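Pyridoxal kinase (Entamoeba histolytica, PDB 4S1H) probably catalyses the ATP-dependent phosphorylation of pyridoxal to pyridoxal 5'-phosphate, and binds ADP and magnesium ions as a ribokinase-like kinase. Local coordinates at residues 29-34 with 224-229; 36-41 with 83-88; 76-81 with 105-110; 91-96 with 131-136. One frame throughout, in Å; residues are numbered along the deposited sequence.

Contact 1 (29-34 with 224-229); sequences FQIQSI and LLSWII
F29 and I31 lay their side chains against S226 and I229 of helix 216-229 and against the ring of W227, which curls back to meet F29. The aromatic contacts dominate. S226 CB sits almost over the middle of the F29 ring, 3.4 Å from its centroid and 8° off the normal, a CH-pi contact that the small serine allows by letting the ring come close to the helix. F29 then turns its edge to the face of W227 in a T-shaped stack: the ring planes stand at 88°, and F29 CZ reaches W227 CE2 at 3.7 Å. F29 CG lies anti to its own carbonyl carbon (chi1 -85°), which starts the ring off toward the helix.

The aliphatic contacts lie beside this stack. I31 CD1 packs on S226 CA at 3.8 Å and meets I229 tip to tip, CD1 to CG2 at 3.9 Å; branched, apolar side chains suit a place that V5 and L26 also line. S226 OG bonds to Y222 O one turn back in its helix, and S33 OG donates to I31 O at 2.9 Å from above the carbonyl plane. W227 also forms a cation-pi pair with R240.

Q30, with positive phi, closes helix 18-28 in a Schellman motif. The contact thus packs a helix-to-strand turn, leading into strand 33-41, against a helix flanking the central sheet, as in the layered alpha/beta fold of the ribokinase superfamily.

Contact 2 (36-41 with 83-88); sequences VLTTHL and YFPSSD
T38 and Y83 are joined by one hydrogen bond, from T38 OG1 to Y83 O at 2.8 Å, around which the close part of the contact is built. The hydroxyl stands above the carbonyl plane, 38° out of it, with a C=O...donor angle of 141°. T38 OG1 lies between its backbone N and carbonyl carbon (chi1 61°), while CG2 points to F84, touching CD1 at 3.9 Å. Threonine suits this buried spot because one branch satisfies a carbonyl and the other packs on an aromatic ring. P85 closes over the same residue, its CG 3.3 Å from T38 O.

The side formed by the partly exposed Y83 and P85 is looser; there the buried T39 puts CG2 at the edge of the Y83 ring, 3.7 Å from CE2, and P85 CG only at 4.2 Å. T39 OG1 is turned to Y11 N instead. Farther along, S86 OG bonds D88 OD1 at 2.6 Å, at the start of helix 87-100.

S10 lies beside both T39 and Y83, so the looser side borders the pyridoxal 5'-phosphate site, with no such ligand bound in this chain. Strand 33-41 pairs with strand 5-9 here, F84 runs in between helices 87-100 and 124-133, and H40 NE2 bonds L37 N of the second subunit.

Contact 3 (76-81 with 105-110); sequences IEFLVT and KVYFLC
The F108 ring receives L79 CD2 over one face, in a CH-pi contact 3.9 Å from the ring centroid and 20° off the normal. At its edge, in plane, are L79 O and T81 N, and T81 OG1 comes to 3.4 Å from F108 CE1. F108 CG lies anti to the backbone N (chi1 173°), and the ring swings back over the neighbouring strand. L79 offers one branch, CD2, to the ring's face, whereas T81 fits its slimmer side chain against the rim. On the other side of the sheet, F78 and Y107 cross obliquely, F78 CD1 meeting Y107 CB at 3.7 Å.

Strands 78-81 and 107-110 run parallel, their axes 4.6 Å apart and 13° from alignment. Four backbone bonds link them: Y107 N to E77 O, L79 N to Y107 O and L109 N to L79 O, each 2.9 Å, then a longer one from T81 N to L109 O at 3.3 Å. CA-H...O contacts fill the intervals, such as V80 CA to L109 O. L79, T81, F108 and C110 face helices 87-100 and 124-133; F78, V80, Y107 and L109 look the other way, where helix 216-229 packs on F78, V80 and L109.

This is the strand pair of a right-handed beta-alpha-beta crossover through helix 87-100. Strand 107-110 leads directly to D111, a magnesium ligand. The chemistry implies a division of labour: backbone bonds set the register, while mainly apolar side chains pack on both faces.

Contact 4 (91-96 with 131-136); sequences YETINR and KELIKY
I94 is the side chain on which this contact turns, reaching L133 and E132 with its CG1-CD1 branch and Y136 with CG2. Its CG1 touches L133 CD1 at 3.6 Å as the two side chains slide past each other in opposite directions. CG2, anti to the backbone N, goes the other way to the Y136 ring, 3.6 Å from CE2, the side chains crossing at about a right angle. CD1 lies near L133 N and the CB of E132, the latter 3.9 Å away. A beta-branched isoleucine suits the position, since its two branches can touch different residues at once. T93 CG2 adds a more distant contact with L133 CD1 at 4.2 Å.

The next shell is made of polar groups around these side chains. The E132 chain bends at chi2 (-53°), and its carboxylate, away from I94, makes a weak salt bridge with K135 NZ. T93 OG1 is taken by L89 O, one turn earlier, which leaves its methyl group for packing. On the far side of its helix, R96 NE bonds E92 OE2 at 2.8 Å, and N95 ND2 bonds E92 OE1 at 3.1 Å. R96 also pairs with D65 of helix 57-69, tying the two helices together.

Beneath the contact, L133 rests on F84, F108 and C110. Helix 87-100 thus packs beside helix 124-133 and the residues just after it, over one face of the parallel strands, as is characteristic of the outer helical layer of an alpha/beta/alpha sandwich such as the ribokinase-like fold.

Contact 3 lies within the central sheet; contacts 1 and 4 touch it from opposite faces, and contact 2 adjoins it along the chain. In contact 1, L225 and I229 of helix 216-229 meet V80 and F78; in contact 4, which joins two helices, L133 meets F108 and T81. Contacts 1 and 2 share strand 33-41, near its start and its end, and both reach the second subunit, whereas contacts 3 and 4 touch no other chain. F84 connects contact 2 to contact 4 through T93 and L133. All four are largely buried, but chemistry follows place: backbone bonds in 3, aromatic and aliphatic packing in 1 and 4, a hydroxyl-carbonyl bond near the pyridoxal 5'-phosphate site in 2.

Contact 1 (29-34 with 224-229)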
# COMPACT_ATOMS: atom_id res chain seq x y z
N PHE A 29 -12.03 3.19 -1.74
CA PHE A 29 -13.40 2.65 -1.64
C PHE A 29 -13.74 2.21 -0.21
O PHE A 29 -14.84 1.76 0.03
CB PHE A 29 -13.61 1.44 -2.60
CG PHE A 29 -14.00 1.79 -4.02
CD1 PHE A 29 -13.05 2.13 -4.96
CD2 PHE A 29 -15.35 1.73 -4.44
CE1 PHE A 29 -13.40 2.44 -6.25
CE2 PHE A 29 -15.71 2.04 -5.74
CZ PHE A 29 -14.74 2.40 -6.66
N GLN A 30 -12.77 2.32 0.71
CA GLN A 30 -12.92 1.93 2.10
C GLN A 30 -13.34 0.47 2.26
O GLN A 30 -14.16 0.13 3.11
CB GLN A 30 -13.84 2.90 2.83
CG GLN A 30 -13.30 4.33 2.82
CD GLN A 30 -14.35 5.29 3.23
OE1 GLN A 30 -15.16 5.69 2.40
NE2 GLN A 30 -14.37 5.67 4.50
N ILE A 31 -12.68 -0.37 1.50
CA ILE A 31 -12.86 -1.83 1.53
C ILE A 31 -11.64 -2.39 2.29
O ILE A 31 -10.50 -2.31 1.82
CB ILE A 31 -13.01 -2.42 0.12
CG1 ILE A 31 -14.28 -1.86 -0.59
CG2 ILE A 31 -13.05 -3.93 0.22
CD1 ILE A 31 -14.36 -2.15 -2.08
N GLN A 32 -11.87 -2.87 3.51
CA GLN A 32 -10.78 -3.35 4.34
C GLN A 32 -10.20 -4.62 3.71
O GLN A 32 -10.93 -5.59 3.45
CB GLN A 32 -11.24 -3.63 5.75
CG GLN A 32 -10.07 -4.00 6.63
CD GLN A 32 -10.40 -4.04 8.10
OE1 GLN A 32 -11.05 -3.13 8.62
NE2 GLN A 32 -9.93 -5.08 8.79
N SER A 33 -8.89 -4.60 3.45
CA SER A 33 -8.22 -5.65 2.66
C SER A 33 -6.86 -6.04 3.24
O SER A 33 -6.22 -5.23 3.92
CB SER A 33 -8.03 -5.16 1.24
OG SER A 33 -9.28 -4.75 0.70
N ILE A 34 -6.48 -7.28 2.99
CA ILE A 34 -5.17 -7.80 3.28
C ILE A 34 -4.37 -7.77 1.97
O ILE A 34 -4.83 -8.28 0.95
CB ILE A 34 -5.25 -9.25 3.79
CG1 ILE A 34 -6.13 -9.36 5.05
CG2 ILE A 34 -3.85 -9.80 4.03
CD1 ILE A 34 -6.46 -10.80 5.42
N LEU A 224 -12.91 -2.51 -10.99
CA LEU A 224 -13.97 -3.52 -11.27
C LEU A 224 -14.39 -4.30 -10.03
O LEU A 224 -15.56 -4.35 -9.67
CB LEU A 224 -13.46 -4.49 -12.34
CG LEU A 224 -14.32 -5.72 -12.60
CD1 LEU A 224 -15.69 -5.29 -13.09
CD2 LEU A 224 -13.59 -6.61 -13.59
N LEU A 225 -13.40 -4.84 -9.30
CA LEU A 225 -13.68 -5.59 -8.06
C LEU A 225 -14.36 -4.75 -7.01
O LEU A 225 -15.30 -5.22 -6.37
CB LEU A 225 -12.38 -6.12 -7.45
CG LEU A 225 -12.57 -6.95 -6.19
CD1 LEU A 225 -13.14 -8.32 -6.52
CD2 LEU A 225 -11.26 -7.03 -5.43
N SER A 226 -13.91 -3.50 -6.82
CA SER A 226 -14.54 -2.62 -5.83
C SER A 226 -16.04 -2.47 -6.14
O SER A 226 -16.85 -2.57 -5.25
CB SER A 226 -13.86 -1.26 -5.78
OG SER A 226 -12.51 -1.42 -5.38
N TRP A 227 -16.41 -2.26 -7.41
CA TRP A 227 -17.82 -2.10 -7.75
C TRP A 227 -18.61 -3.41 -7.60
O TRP A 227 -19.73 -3.39 -7.13
CB TRP A 227 -18.01 -1.53 -9.15
CG TRP A 227 -17.70 -0.09 -9.27
CD1 TRP A 227 -16.85 0.47 -10.15
CD2 TRP A 227 -18.24 0.99 -8.48
NE1 TRP A 227 -16.83 1.84 -9.97
CE2 TRP A 227 -17.66 2.17 -8.94
CE3 TRP A 227 -19.18 1.06 -7.42
CZ2 TRP A 227 -17.95 3.43 -8.38
CZ3 TRP A 227 -19.45 2.31 -6.85
CH2 TRP A 227 -18.84 3.48 -7.33
N ILE A 228 -17.99 -4.54 -7.93
CA ILE A 228 -18.60 -5.83 -7.62
C ILE A 228 -18.87 -5.98 -6.13
O ILE A 228 -19.96 -6.40 -5.72
CB ILE A 228 -17.73 -6.98 -8.12
CG1 ILE A 228 -17.71 -7.03 -9.66
CG2 ILE A 228 -18.25 -8.31 -7.59
CD1 ILE A 228 -16.64 -7.90 -10.24
N ILE A 229 -17.87 -5.65 -5.34
CA ILE A 229 -18.03 -5.67 -3.89
C ILE A 229 -19.19 -4.79 -3.42
O ILE A 229 -19.95 -5.19 -2.51
CB ILE A 229 -16.69 -5.33 -3.15
CG1 ILE A 229 -15.71 -6.47 -3.35
CG2 ILE A 229 -16.93 -5.06 -1.67
CD1 ILE A 229 -14.28 -6.19 -2.94

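Contact 2 (36-41 with 83-88)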
# COMPACT_ATOMS: atom_id res chain seq x y z
N VAL A 36 -1.00 -9.12 0.62
CA VAL A 36 0.15 -9.96 0.70
C VAL A 36 0.99 -9.71 -0.55
O VAL A 36 0.53 -9.82 -1.66
CB VAL A 36 -0.20 -11.45 0.84
CG1 VAL A 36 1.06 -12.29 0.85
CG2 VAL A 36 -1.04 -11.67 2.09
N LEU A 37 2.24 -9.37 -0.37
CA LEU A 37 3.14 -9.04 -1.50
C LEU A 37 3.86 -10.26 -2.08
O LEU A 37 4.23 -11.19 -1.38
CB LEU A 37 4.18 -8.00 -1.05
CG LEU A 37 3.61 -6.82 -0.26
CD1 LEU A 37 4.76 -5.85 0.03
CD2 LEU A 37 2.44 -6.13 -0.95
N THR A 38 4.03 -10.27 -3.39
CA THR A 38 4.82 -11.31 -4.05
C THR A 38 6.21 -10.81 -4.53
O THR A 38 7.04 -11.63 -4.96
CB THR A 38 4.12 -11.87 -5.30
OG1 THR A 38 3.93 -10.81 -6.23
CG2 THR A 38 2.77 -12.44 -4.94
N THR A 39 6.42 -9.49 -4.47
CA THR A 39 7.71 -8.84 -4.74
C THR A 39 7.88 -7.64 -3.83
O THR A 39 6.90 -7.13 -3.30
CB THR A 39 7.84 -8.30 -6.18
OG1 THR A 39 6.98 -7.17 -6.39
CG2 THR A 39 7.47 -9.38 -7.21
N HIS A 40 9.12 -7.20 -3.70
CA HIS A 40 9.44 -5.89 -3.11
C HIS A 40 10.48 -5.24 -4.02
O HIS A 40 11.69 -5.39 -3.81
CB HIS A 40 9.93 -6.07 -1.67
CG HIS A 40 10.30 -4.79 -0.97
ND1 HIS A 40 11.25 -4.74 0.02
CD2 HIS A 40 9.86 -3.51 -1.12
CE1 HIS A 40 11.39 -3.51 0.46
NE2 HIS A 40 10.56 -2.74 -0.20
N LEU A 41 10.01 -4.50 -5.03
CA LEU A 41 10.88 -3.86 -6.01
C LEU A 41 10.87 -2.35 -5.83
O LEU A 41 9.89 -1.79 -5.36
CB LEU A 41 10.39 -4.15 -7.43
CG LEU A 41 10.15 -5.63 -7.71
CD1 LEU A 41 9.59 -5.79 -9.11
CD2 LEU A 41 11.43 -6.42 -7.56
N TYR A 83 0.36 -10.64 -9.94
CA TYR A 83 1.67 -11.04 -10.42
C TYR A 83 2.34 -12.01 -9.47
O TYR A 83 2.32 -11.78 -8.27
CB TYR A 83 2.58 -9.82 -10.60
CG TYR A 83 3.97 -10.16 -11.05
CD1 TYR A 83 4.26 -10.37 -12.40
CD2 TYR A 83 5.00 -10.28 -10.13
CE1 TYR A 83 5.54 -10.70 -12.81
CE2 TYR A 83 6.28 -10.59 -10.53
CZ TYR A 83 6.55 -10.80 -11.86
OH TYR A 83 7.82 -11.10 -12.27
N PHE A 84 2.92 -13.08 -10.03
CA PHE A 84 3.81 -13.95 -9.28
C PHE A 84 5.16 -14.04 -9.98
O PHE A 84 5.22 -14.23 -11.20
CB PHE A 84 3.22 -15.34 -9.15
CG PHE A 84 1.95 -15.40 -8.39
CD1 PHE A 84 1.95 -15.63 -7.03
CD2 PHE A 84 0.73 -15.34 -9.06
CE1 PHE A 84 0.76 -15.72 -6.34
CE2 PHE A 84 -0.46 -15.46 -8.38
CZ PHE A 84 -0.45 -15.65 -7.01
N PRO A 85 6.26 -13.93 -9.24
CA PRO A 85 7.59 -14.02 -9.85
C PRO A 85 8.04 -15.46 -10.11
O PRO A 85 8.96 -15.67 -10.91
CB PRO A 85 8.50 -13.32 -8.81
CG PRO A 85 7.84 -13.57 -7.52
CD PRO A 85 6.36 -13.54 -7.81
N SER A 86 7.40 -16.44 -9.47
CA SER A 86 7.84 -17.83 -9.50
C SER A 86 6.67 -18.77 -9.29
O SER A 86 5.70 -18.42 -8.61
CB SER A 86 8.92 -18.07 -8.43
OG SER A 86 8.49 -17.63 -7.14
N SER A 87 6.75 -19.96 -9.89
CA SER A 87 5.66 -20.93 -9.83
C SER A 87 5.42 -21.49 -8.42
O SER A 87 4.30 -21.86 -8.10
CB SER A 87 5.89 -22.08 -10.80
OG SER A 87 7.13 -22.68 -10.55
N ASP A 88 6.45 -21.59 -7.60
CA ASP A 88 6.24 -22.11 -6.23
C ASP A 88 5.16 -21.35 -5.47
O ASP A 88 4.35 -21.95 -4.75
CB ASP A 88 7.56 -22.23 -5.45
CG ASP A 88 8.36 -20.92 -5.36
OD1 ASP A 88 7.92 -19.87 -5.90
OD2 ASP A 88 9.47 -20.95 -4.78

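Contact 3 (76-81 with 105-110)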
# COMPACT_ATOMS: atom_id res chain seq x y z
N ILE A 76 -12.96 -13.31 4.92
CA ILE A 76 -12.68 -12.99 3.53
C ILE A 76 -13.86 -13.40 2.66
O ILE A 76 -14.35 -14.49 2.82
CB ILE A 76 -11.39 -13.73 3.07
CG1 ILE A 76 -10.15 -13.15 3.76
CG2 ILE A 76 -11.18 -13.68 1.56
CD1 ILE A 76 -10.04 -11.65 3.69
N GLU A 77 -14.36 -12.48 1.86
CA GLU A 77 -15.42 -12.79 0.84
C GLU A 77 -14.93 -12.70 -0.60
O GLU A 77 -15.64 -13.14 -1.52
CB GLU A 77 -16.61 -11.85 1.04
CG GLU A 77 -17.28 -11.98 2.40
CD GLU A 77 -18.36 -10.93 2.64
OE1 GLU A 77 -19.11 -10.60 1.69
OE2 GLU A 77 -18.46 -10.43 3.78
N PHE A 78 -13.75 -12.12 -0.78
CA PHE A 78 -13.20 -11.80 -2.09
C PHE A 78 -11.71 -12.06 -2.09
O PHE A 78 -11.01 -11.70 -1.13
CB PHE A 78 -13.48 -10.34 -2.48
CG PHE A 78 -14.94 -10.03 -2.56
CD1 PHE A 78 -15.63 -10.23 -3.77
CD2 PHE A 78 -15.63 -9.60 -1.46
CE1 PHE A 78 -16.99 -9.98 -3.86
CE2 PHE A 78 -16.99 -9.36 -1.51
CZ PHE A 78 -17.66 -9.53 -2.72
N LEU A 79 -11.24 -12.66 -3.18
CA LEU A 79 -9.86 -12.96 -3.37
C LEU A 79 -9.41 -12.41 -4.69
O LEU A 79 -10.16 -12.52 -5.66
CB LEU A 79 -9.68 -14.45 -3.34
CG LEU A 79 -8.28 -15.00 -3.48
CD1 LEU A 79 -7.42 -14.63 -2.29
CD2 LEU A 79 -8.39 -16.50 -3.59
N VAL A 80 -8.22 -11.83 -4.72
CA VAL A 80 -7.59 -11.38 -5.98
C VAL A 80 -6.18 -11.87 -6.03
O VAL A 80 -5.46 -11.80 -5.00
CB VAL A 80 -7.55 -9.85 -6.13
CG1 VAL A 80 -6.85 -9.43 -7.42
CG2 VAL A 80 -8.94 -9.28 -6.07
N THR A 81 -5.76 -12.37 -7.17
CA THR A 81 -4.38 -12.66 -7.42
C THR A 81 -3.92 -11.89 -8.62
O THR A 81 -4.71 -11.66 -9.59
CB THR A 81 -4.08 -14.17 -7.52
OG1 THR A 81 -4.73 -14.68 -8.68
CG2 THR A 81 -4.54 -14.94 -6.28
N LYS A 105 -18.44 -18.94 0.86
CA LYS A 105 -18.46 -18.50 -0.52
C LYS A 105 -17.46 -17.34 -0.67
O LYS A 105 -17.55 -16.34 0.04
CB LYS A 105 -19.86 -18.07 -0.92
CG LYS A 105 -20.06 -18.15 -2.42
CD LYS A 105 -21.41 -17.66 -2.84
CE LYS A 105 -21.92 -18.47 -4.02
NZ LYS A 105 -23.29 -18.07 -4.44
N VAL A 106 -16.47 -17.53 -1.53
CA VAL A 106 -15.45 -16.53 -1.77
C VAL A 106 -15.39 -16.32 -3.28
O VAL A 106 -15.18 -17.26 -4.03
CB VAL A 106 -14.08 -16.96 -1.22
CG1 VAL A 106 -12.99 -15.93 -1.50
CG2 VAL A 106 -14.19 -17.22 0.28
N TYR A 107 -15.59 -15.08 -3.70
CA TYR A 107 -15.49 -14.69 -5.10
C TYR A 107 -14.01 -14.43 -5.44
O TYR A 107 -13.38 -13.51 -4.91
CB TYR A 107 -16.35 -13.46 -5.35
CG TYR A 107 -16.50 -13.02 -6.80
CD1 TYR A 107 -17.51 -13.54 -7.62
CD2 TYR A 107 -15.66 -12.04 -7.35
CE1 TYR A 107 -17.65 -13.12 -8.94
CE2 TYR A 107 -15.79 -11.63 -8.68
CZ TYR A 107 -16.79 -12.15 -9.46
OH TYR A 107 -16.93 -11.73 -10.77
N PHE A 108 -13.45 -15.23 -6.34
CA PHE A 108 -12.04 -15.14 -6.71
C PHE A 108 -11.88 -14.57 -8.10
O PHE A 108 -12.32 -15.18 -9.09
CB PHE A 108 -11.40 -16.51 -6.55
CG PHE A 108 -9.97 -16.62 -7.04
CD1 PHE A 108 -9.09 -15.54 -7.09
CD2 PHE A 108 -9.51 -17.87 -7.48
CE1 PHE A 108 -7.79 -15.70 -7.54
CE2 PHE A 108 -8.20 -18.03 -7.88
CZ PHE A 108 -7.33 -16.95 -7.91
N LEU A 109 -11.32 -13.37 -8.17
CA LEU A 109 -10.90 -12.74 -9.41
C LEU A 109 -9.42 -13.02 -9.60
O LEU A 109 -8.58 -12.54 -8.83
CB LEU A 109 -11.16 -11.22 -9.37
CG LEU A 109 -10.91 -10.41 -10.65
CD1 LEU A 109 -11.56 -9.04 -10.51
CD2 LEU A 109 -9.45 -10.26 -11.01
N CYS A 110 -9.08 -13.79 -10.61
CA CYS A 110 -7.71 -14.10 -10.96
C CYS A 110 -7.31 -13.20 -12.11
O CYS A 110 -7.89 -13.27 -13.20
CB CYS A 110 -7.55 -15.58 -11.33
SG CYS A 110 -5.86 -16.05 -11.74

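Contact 4 (91-96 with 131-136)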
# COMPACT_ATOMS: atom_id res chain seq x y z
N TYR A 91 1.61 -22.33 -6.84
CA TYR A 91 1.11 -23.61 -6.33
C TYR A 91 0.72 -23.48 -4.85
O TYR A 91 -0.31 -24.00 -4.46
CB TYR A 91 2.09 -24.76 -6.57
CG TYR A 91 2.17 -25.13 -8.04
CD1 TYR A 91 1.05 -25.55 -8.72
CD2 TYR A 91 3.37 -25.03 -8.73
CE1 TYR A 91 1.11 -25.89 -10.07
CE2 TYR A 91 3.44 -25.37 -10.08
CZ TYR A 91 2.31 -25.79 -10.72
OH TYR A 91 2.33 -26.12 -12.06
N GLU A 92 1.49 -22.74 -4.07
CA GLU A 92 1.11 -22.51 -2.68
C GLU A 92 -0.19 -21.70 -2.56
O GLU A 92 -1.07 -22.04 -1.75
CB GLU A 92 2.21 -21.82 -1.93
CG GLU A 92 1.92 -21.58 -0.45
CD GLU A 92 1.51 -22.81 0.35
OE1 GLU A 92 1.73 -23.98 -0.08
OE2 GLU A 92 0.96 -22.58 1.45
N THR A 93 -0.33 -20.69 -3.41
CA THR A 93 -1.56 -19.92 -3.47
C THR A 93 -2.75 -20.82 -3.79
O THR A 93 -3.82 -20.65 -3.22
CB THR A 93 -1.44 -18.78 -4.47
OG1 THR A 93 -0.49 -17.82 -3.97
CG2 THR A 93 -2.79 -18.10 -4.70
N ILE A 94 -2.59 -21.76 -4.73
CA ILE A 94 -3.67 -22.70 -5.03
C ILE A 94 -4.13 -23.40 -3.75
O ILE A 94 -5.32 -23.52 -3.54
CB ILE A 94 -3.28 -23.72 -6.13
CG1 ILE A 94 -3.23 -23.03 -7.51
CG2 ILE A 94 -4.24 -24.90 -6.19
CD1 ILE A 94 -2.48 -23.82 -8.55
N ASN A 95 -3.18 -23.86 -2.93
CA ASN A 95 -3.53 -24.50 -1.66
C ASN A 95 -4.34 -23.58 -0.78
O ASN A 95 -5.32 -24.01 -0.19
CB ASN A 95 -2.30 -24.96 -0.91
CG ASN A 95 -1.51 -26.03 -1.63
OD1 ASN A 95 -2.06 -26.85 -2.34
ND2 ASN A 95 -0.19 -26.02 -1.41
N ARG A 96 -3.92 -22.32 -0.70
CA ARG A 96 -4.59 -21.33 0.17
C ARG A 96 -5.96 -20.99 -0.37
O ARG A 96 -6.92 -20.93 0.39
CB ARG A 96 -3.76 -20.07 0.29
CG ARG A 96 -2.37 -20.30 0.89
CD ARG A 96 -2.40 -20.85 2.29
NE ARG A 96 -1.04 -21.19 2.75
CZ ARG A 96 -0.65 -21.24 4.01
NH1 ARG A 96 -1.49 -20.95 4.99
NH2 ARG A 96 0.62 -21.57 4.30
N LYS A 131 -2.04 -21.70 -15.47
CA LYS A 131 -3.09 -22.50 -16.11
C LYS A 131 -3.87 -23.32 -15.11
O LYS A 131 -5.07 -23.60 -15.34
CB LYS A 131 -2.49 -23.39 -17.21
CG LYS A 131 -1.96 -22.66 -18.42
CD LYS A 131 -1.35 -23.66 -19.41
CE LYS A 131 -1.00 -23.01 -20.73
NZ LYS A 131 -0.68 -24.04 -21.76
N GLU A 132 -3.23 -23.68 -13.99
CA GLU A 132 -3.90 -24.40 -12.91
C GLU A 132 -4.64 -23.45 -11.98
O GLU A 132 -5.77 -23.72 -11.61
CB GLU A 132 -2.92 -25.28 -12.14
CG GLU A 132 -2.38 -26.49 -12.92
CD GLU A 132 -3.46 -27.38 -13.54
OE1 GLU A 132 -4.44 -27.72 -12.84
OE2 GLU A 132 -3.34 -27.72 -14.74
N LEU A 133 -4.01 -22.34 -11.63
CA LEU A 133 -4.67 -21.37 -10.75
C LEU A 133 -6.01 -20.83 -11.31
O LEU A 133 -6.97 -20.71 -10.60
CB LEU A 133 -3.72 -20.19 -10.43
CG LEU A 133 -4.26 -19.14 -9.46
CD1 LEU A 133 -4.66 -19.75 -8.12
CD2 LEU A 133 -3.24 -18.05 -9.26
N ILE A 134 -6.05 -20.53 -12.60
CA ILE A 134 -7.25 -19.94 -13.19
C ILE A 134 -8.48 -20.84 -13.05
O ILE A 134 -9.60 -20.35 -13.06
CB ILE A 134 -7.07 -19.50 -14.67
CG1 ILE A 134 -6.63 -20.67 -15.56
CG2 ILE A 134 -6.09 -18.34 -14.76
CD1 ILE A 134 -6.74 -20.41 -17.05
N LYS A 135 -8.27 -22.14 -12.92
CA LYS A 135 -9.37 -23.09 -12.84
C LYS A 135 -10.19 -22.92 -11.57
O LYS A 135 -11.32 -23.42 -11.51
CB LYS A 135 -8.88 -24.53 -12.96
CG LYS A 135 -8.23 -24.83 -14.30
CD LYS A 135 -7.84 -26.30 -14.40
CE LYS A 135 -7.14 -26.59 -15.70
NZ LYS A 135 -6.67 -28.00 -15.71
N TYR A 136 -9.64 -22.23 -10.56
CA TYR A 136 -10.36 -21.96 -9.34
C TYR A 136 -11.11 -20.62 -9.34
O TYR A 136 -11.86 -20.35 -8.42
CB TYR A 136 -9.39 -22.06 -8.14
CG TYR A 136 -8.72 -23.42 -8.05
CD1 TYR A 136 -9.34 -24.49 -7.38
CD2 TYR A 136 -7.52 -23.67 -8.69
CE1 TYR A 136 -8.74 -25.75 -7.33
CE2 TYR A 136 -6.92 -24.92 -8.64
CZ TYR A 136 -7.53 -25.96 -7.96
OH TYR A 136 -6.90 -27.19 -7.92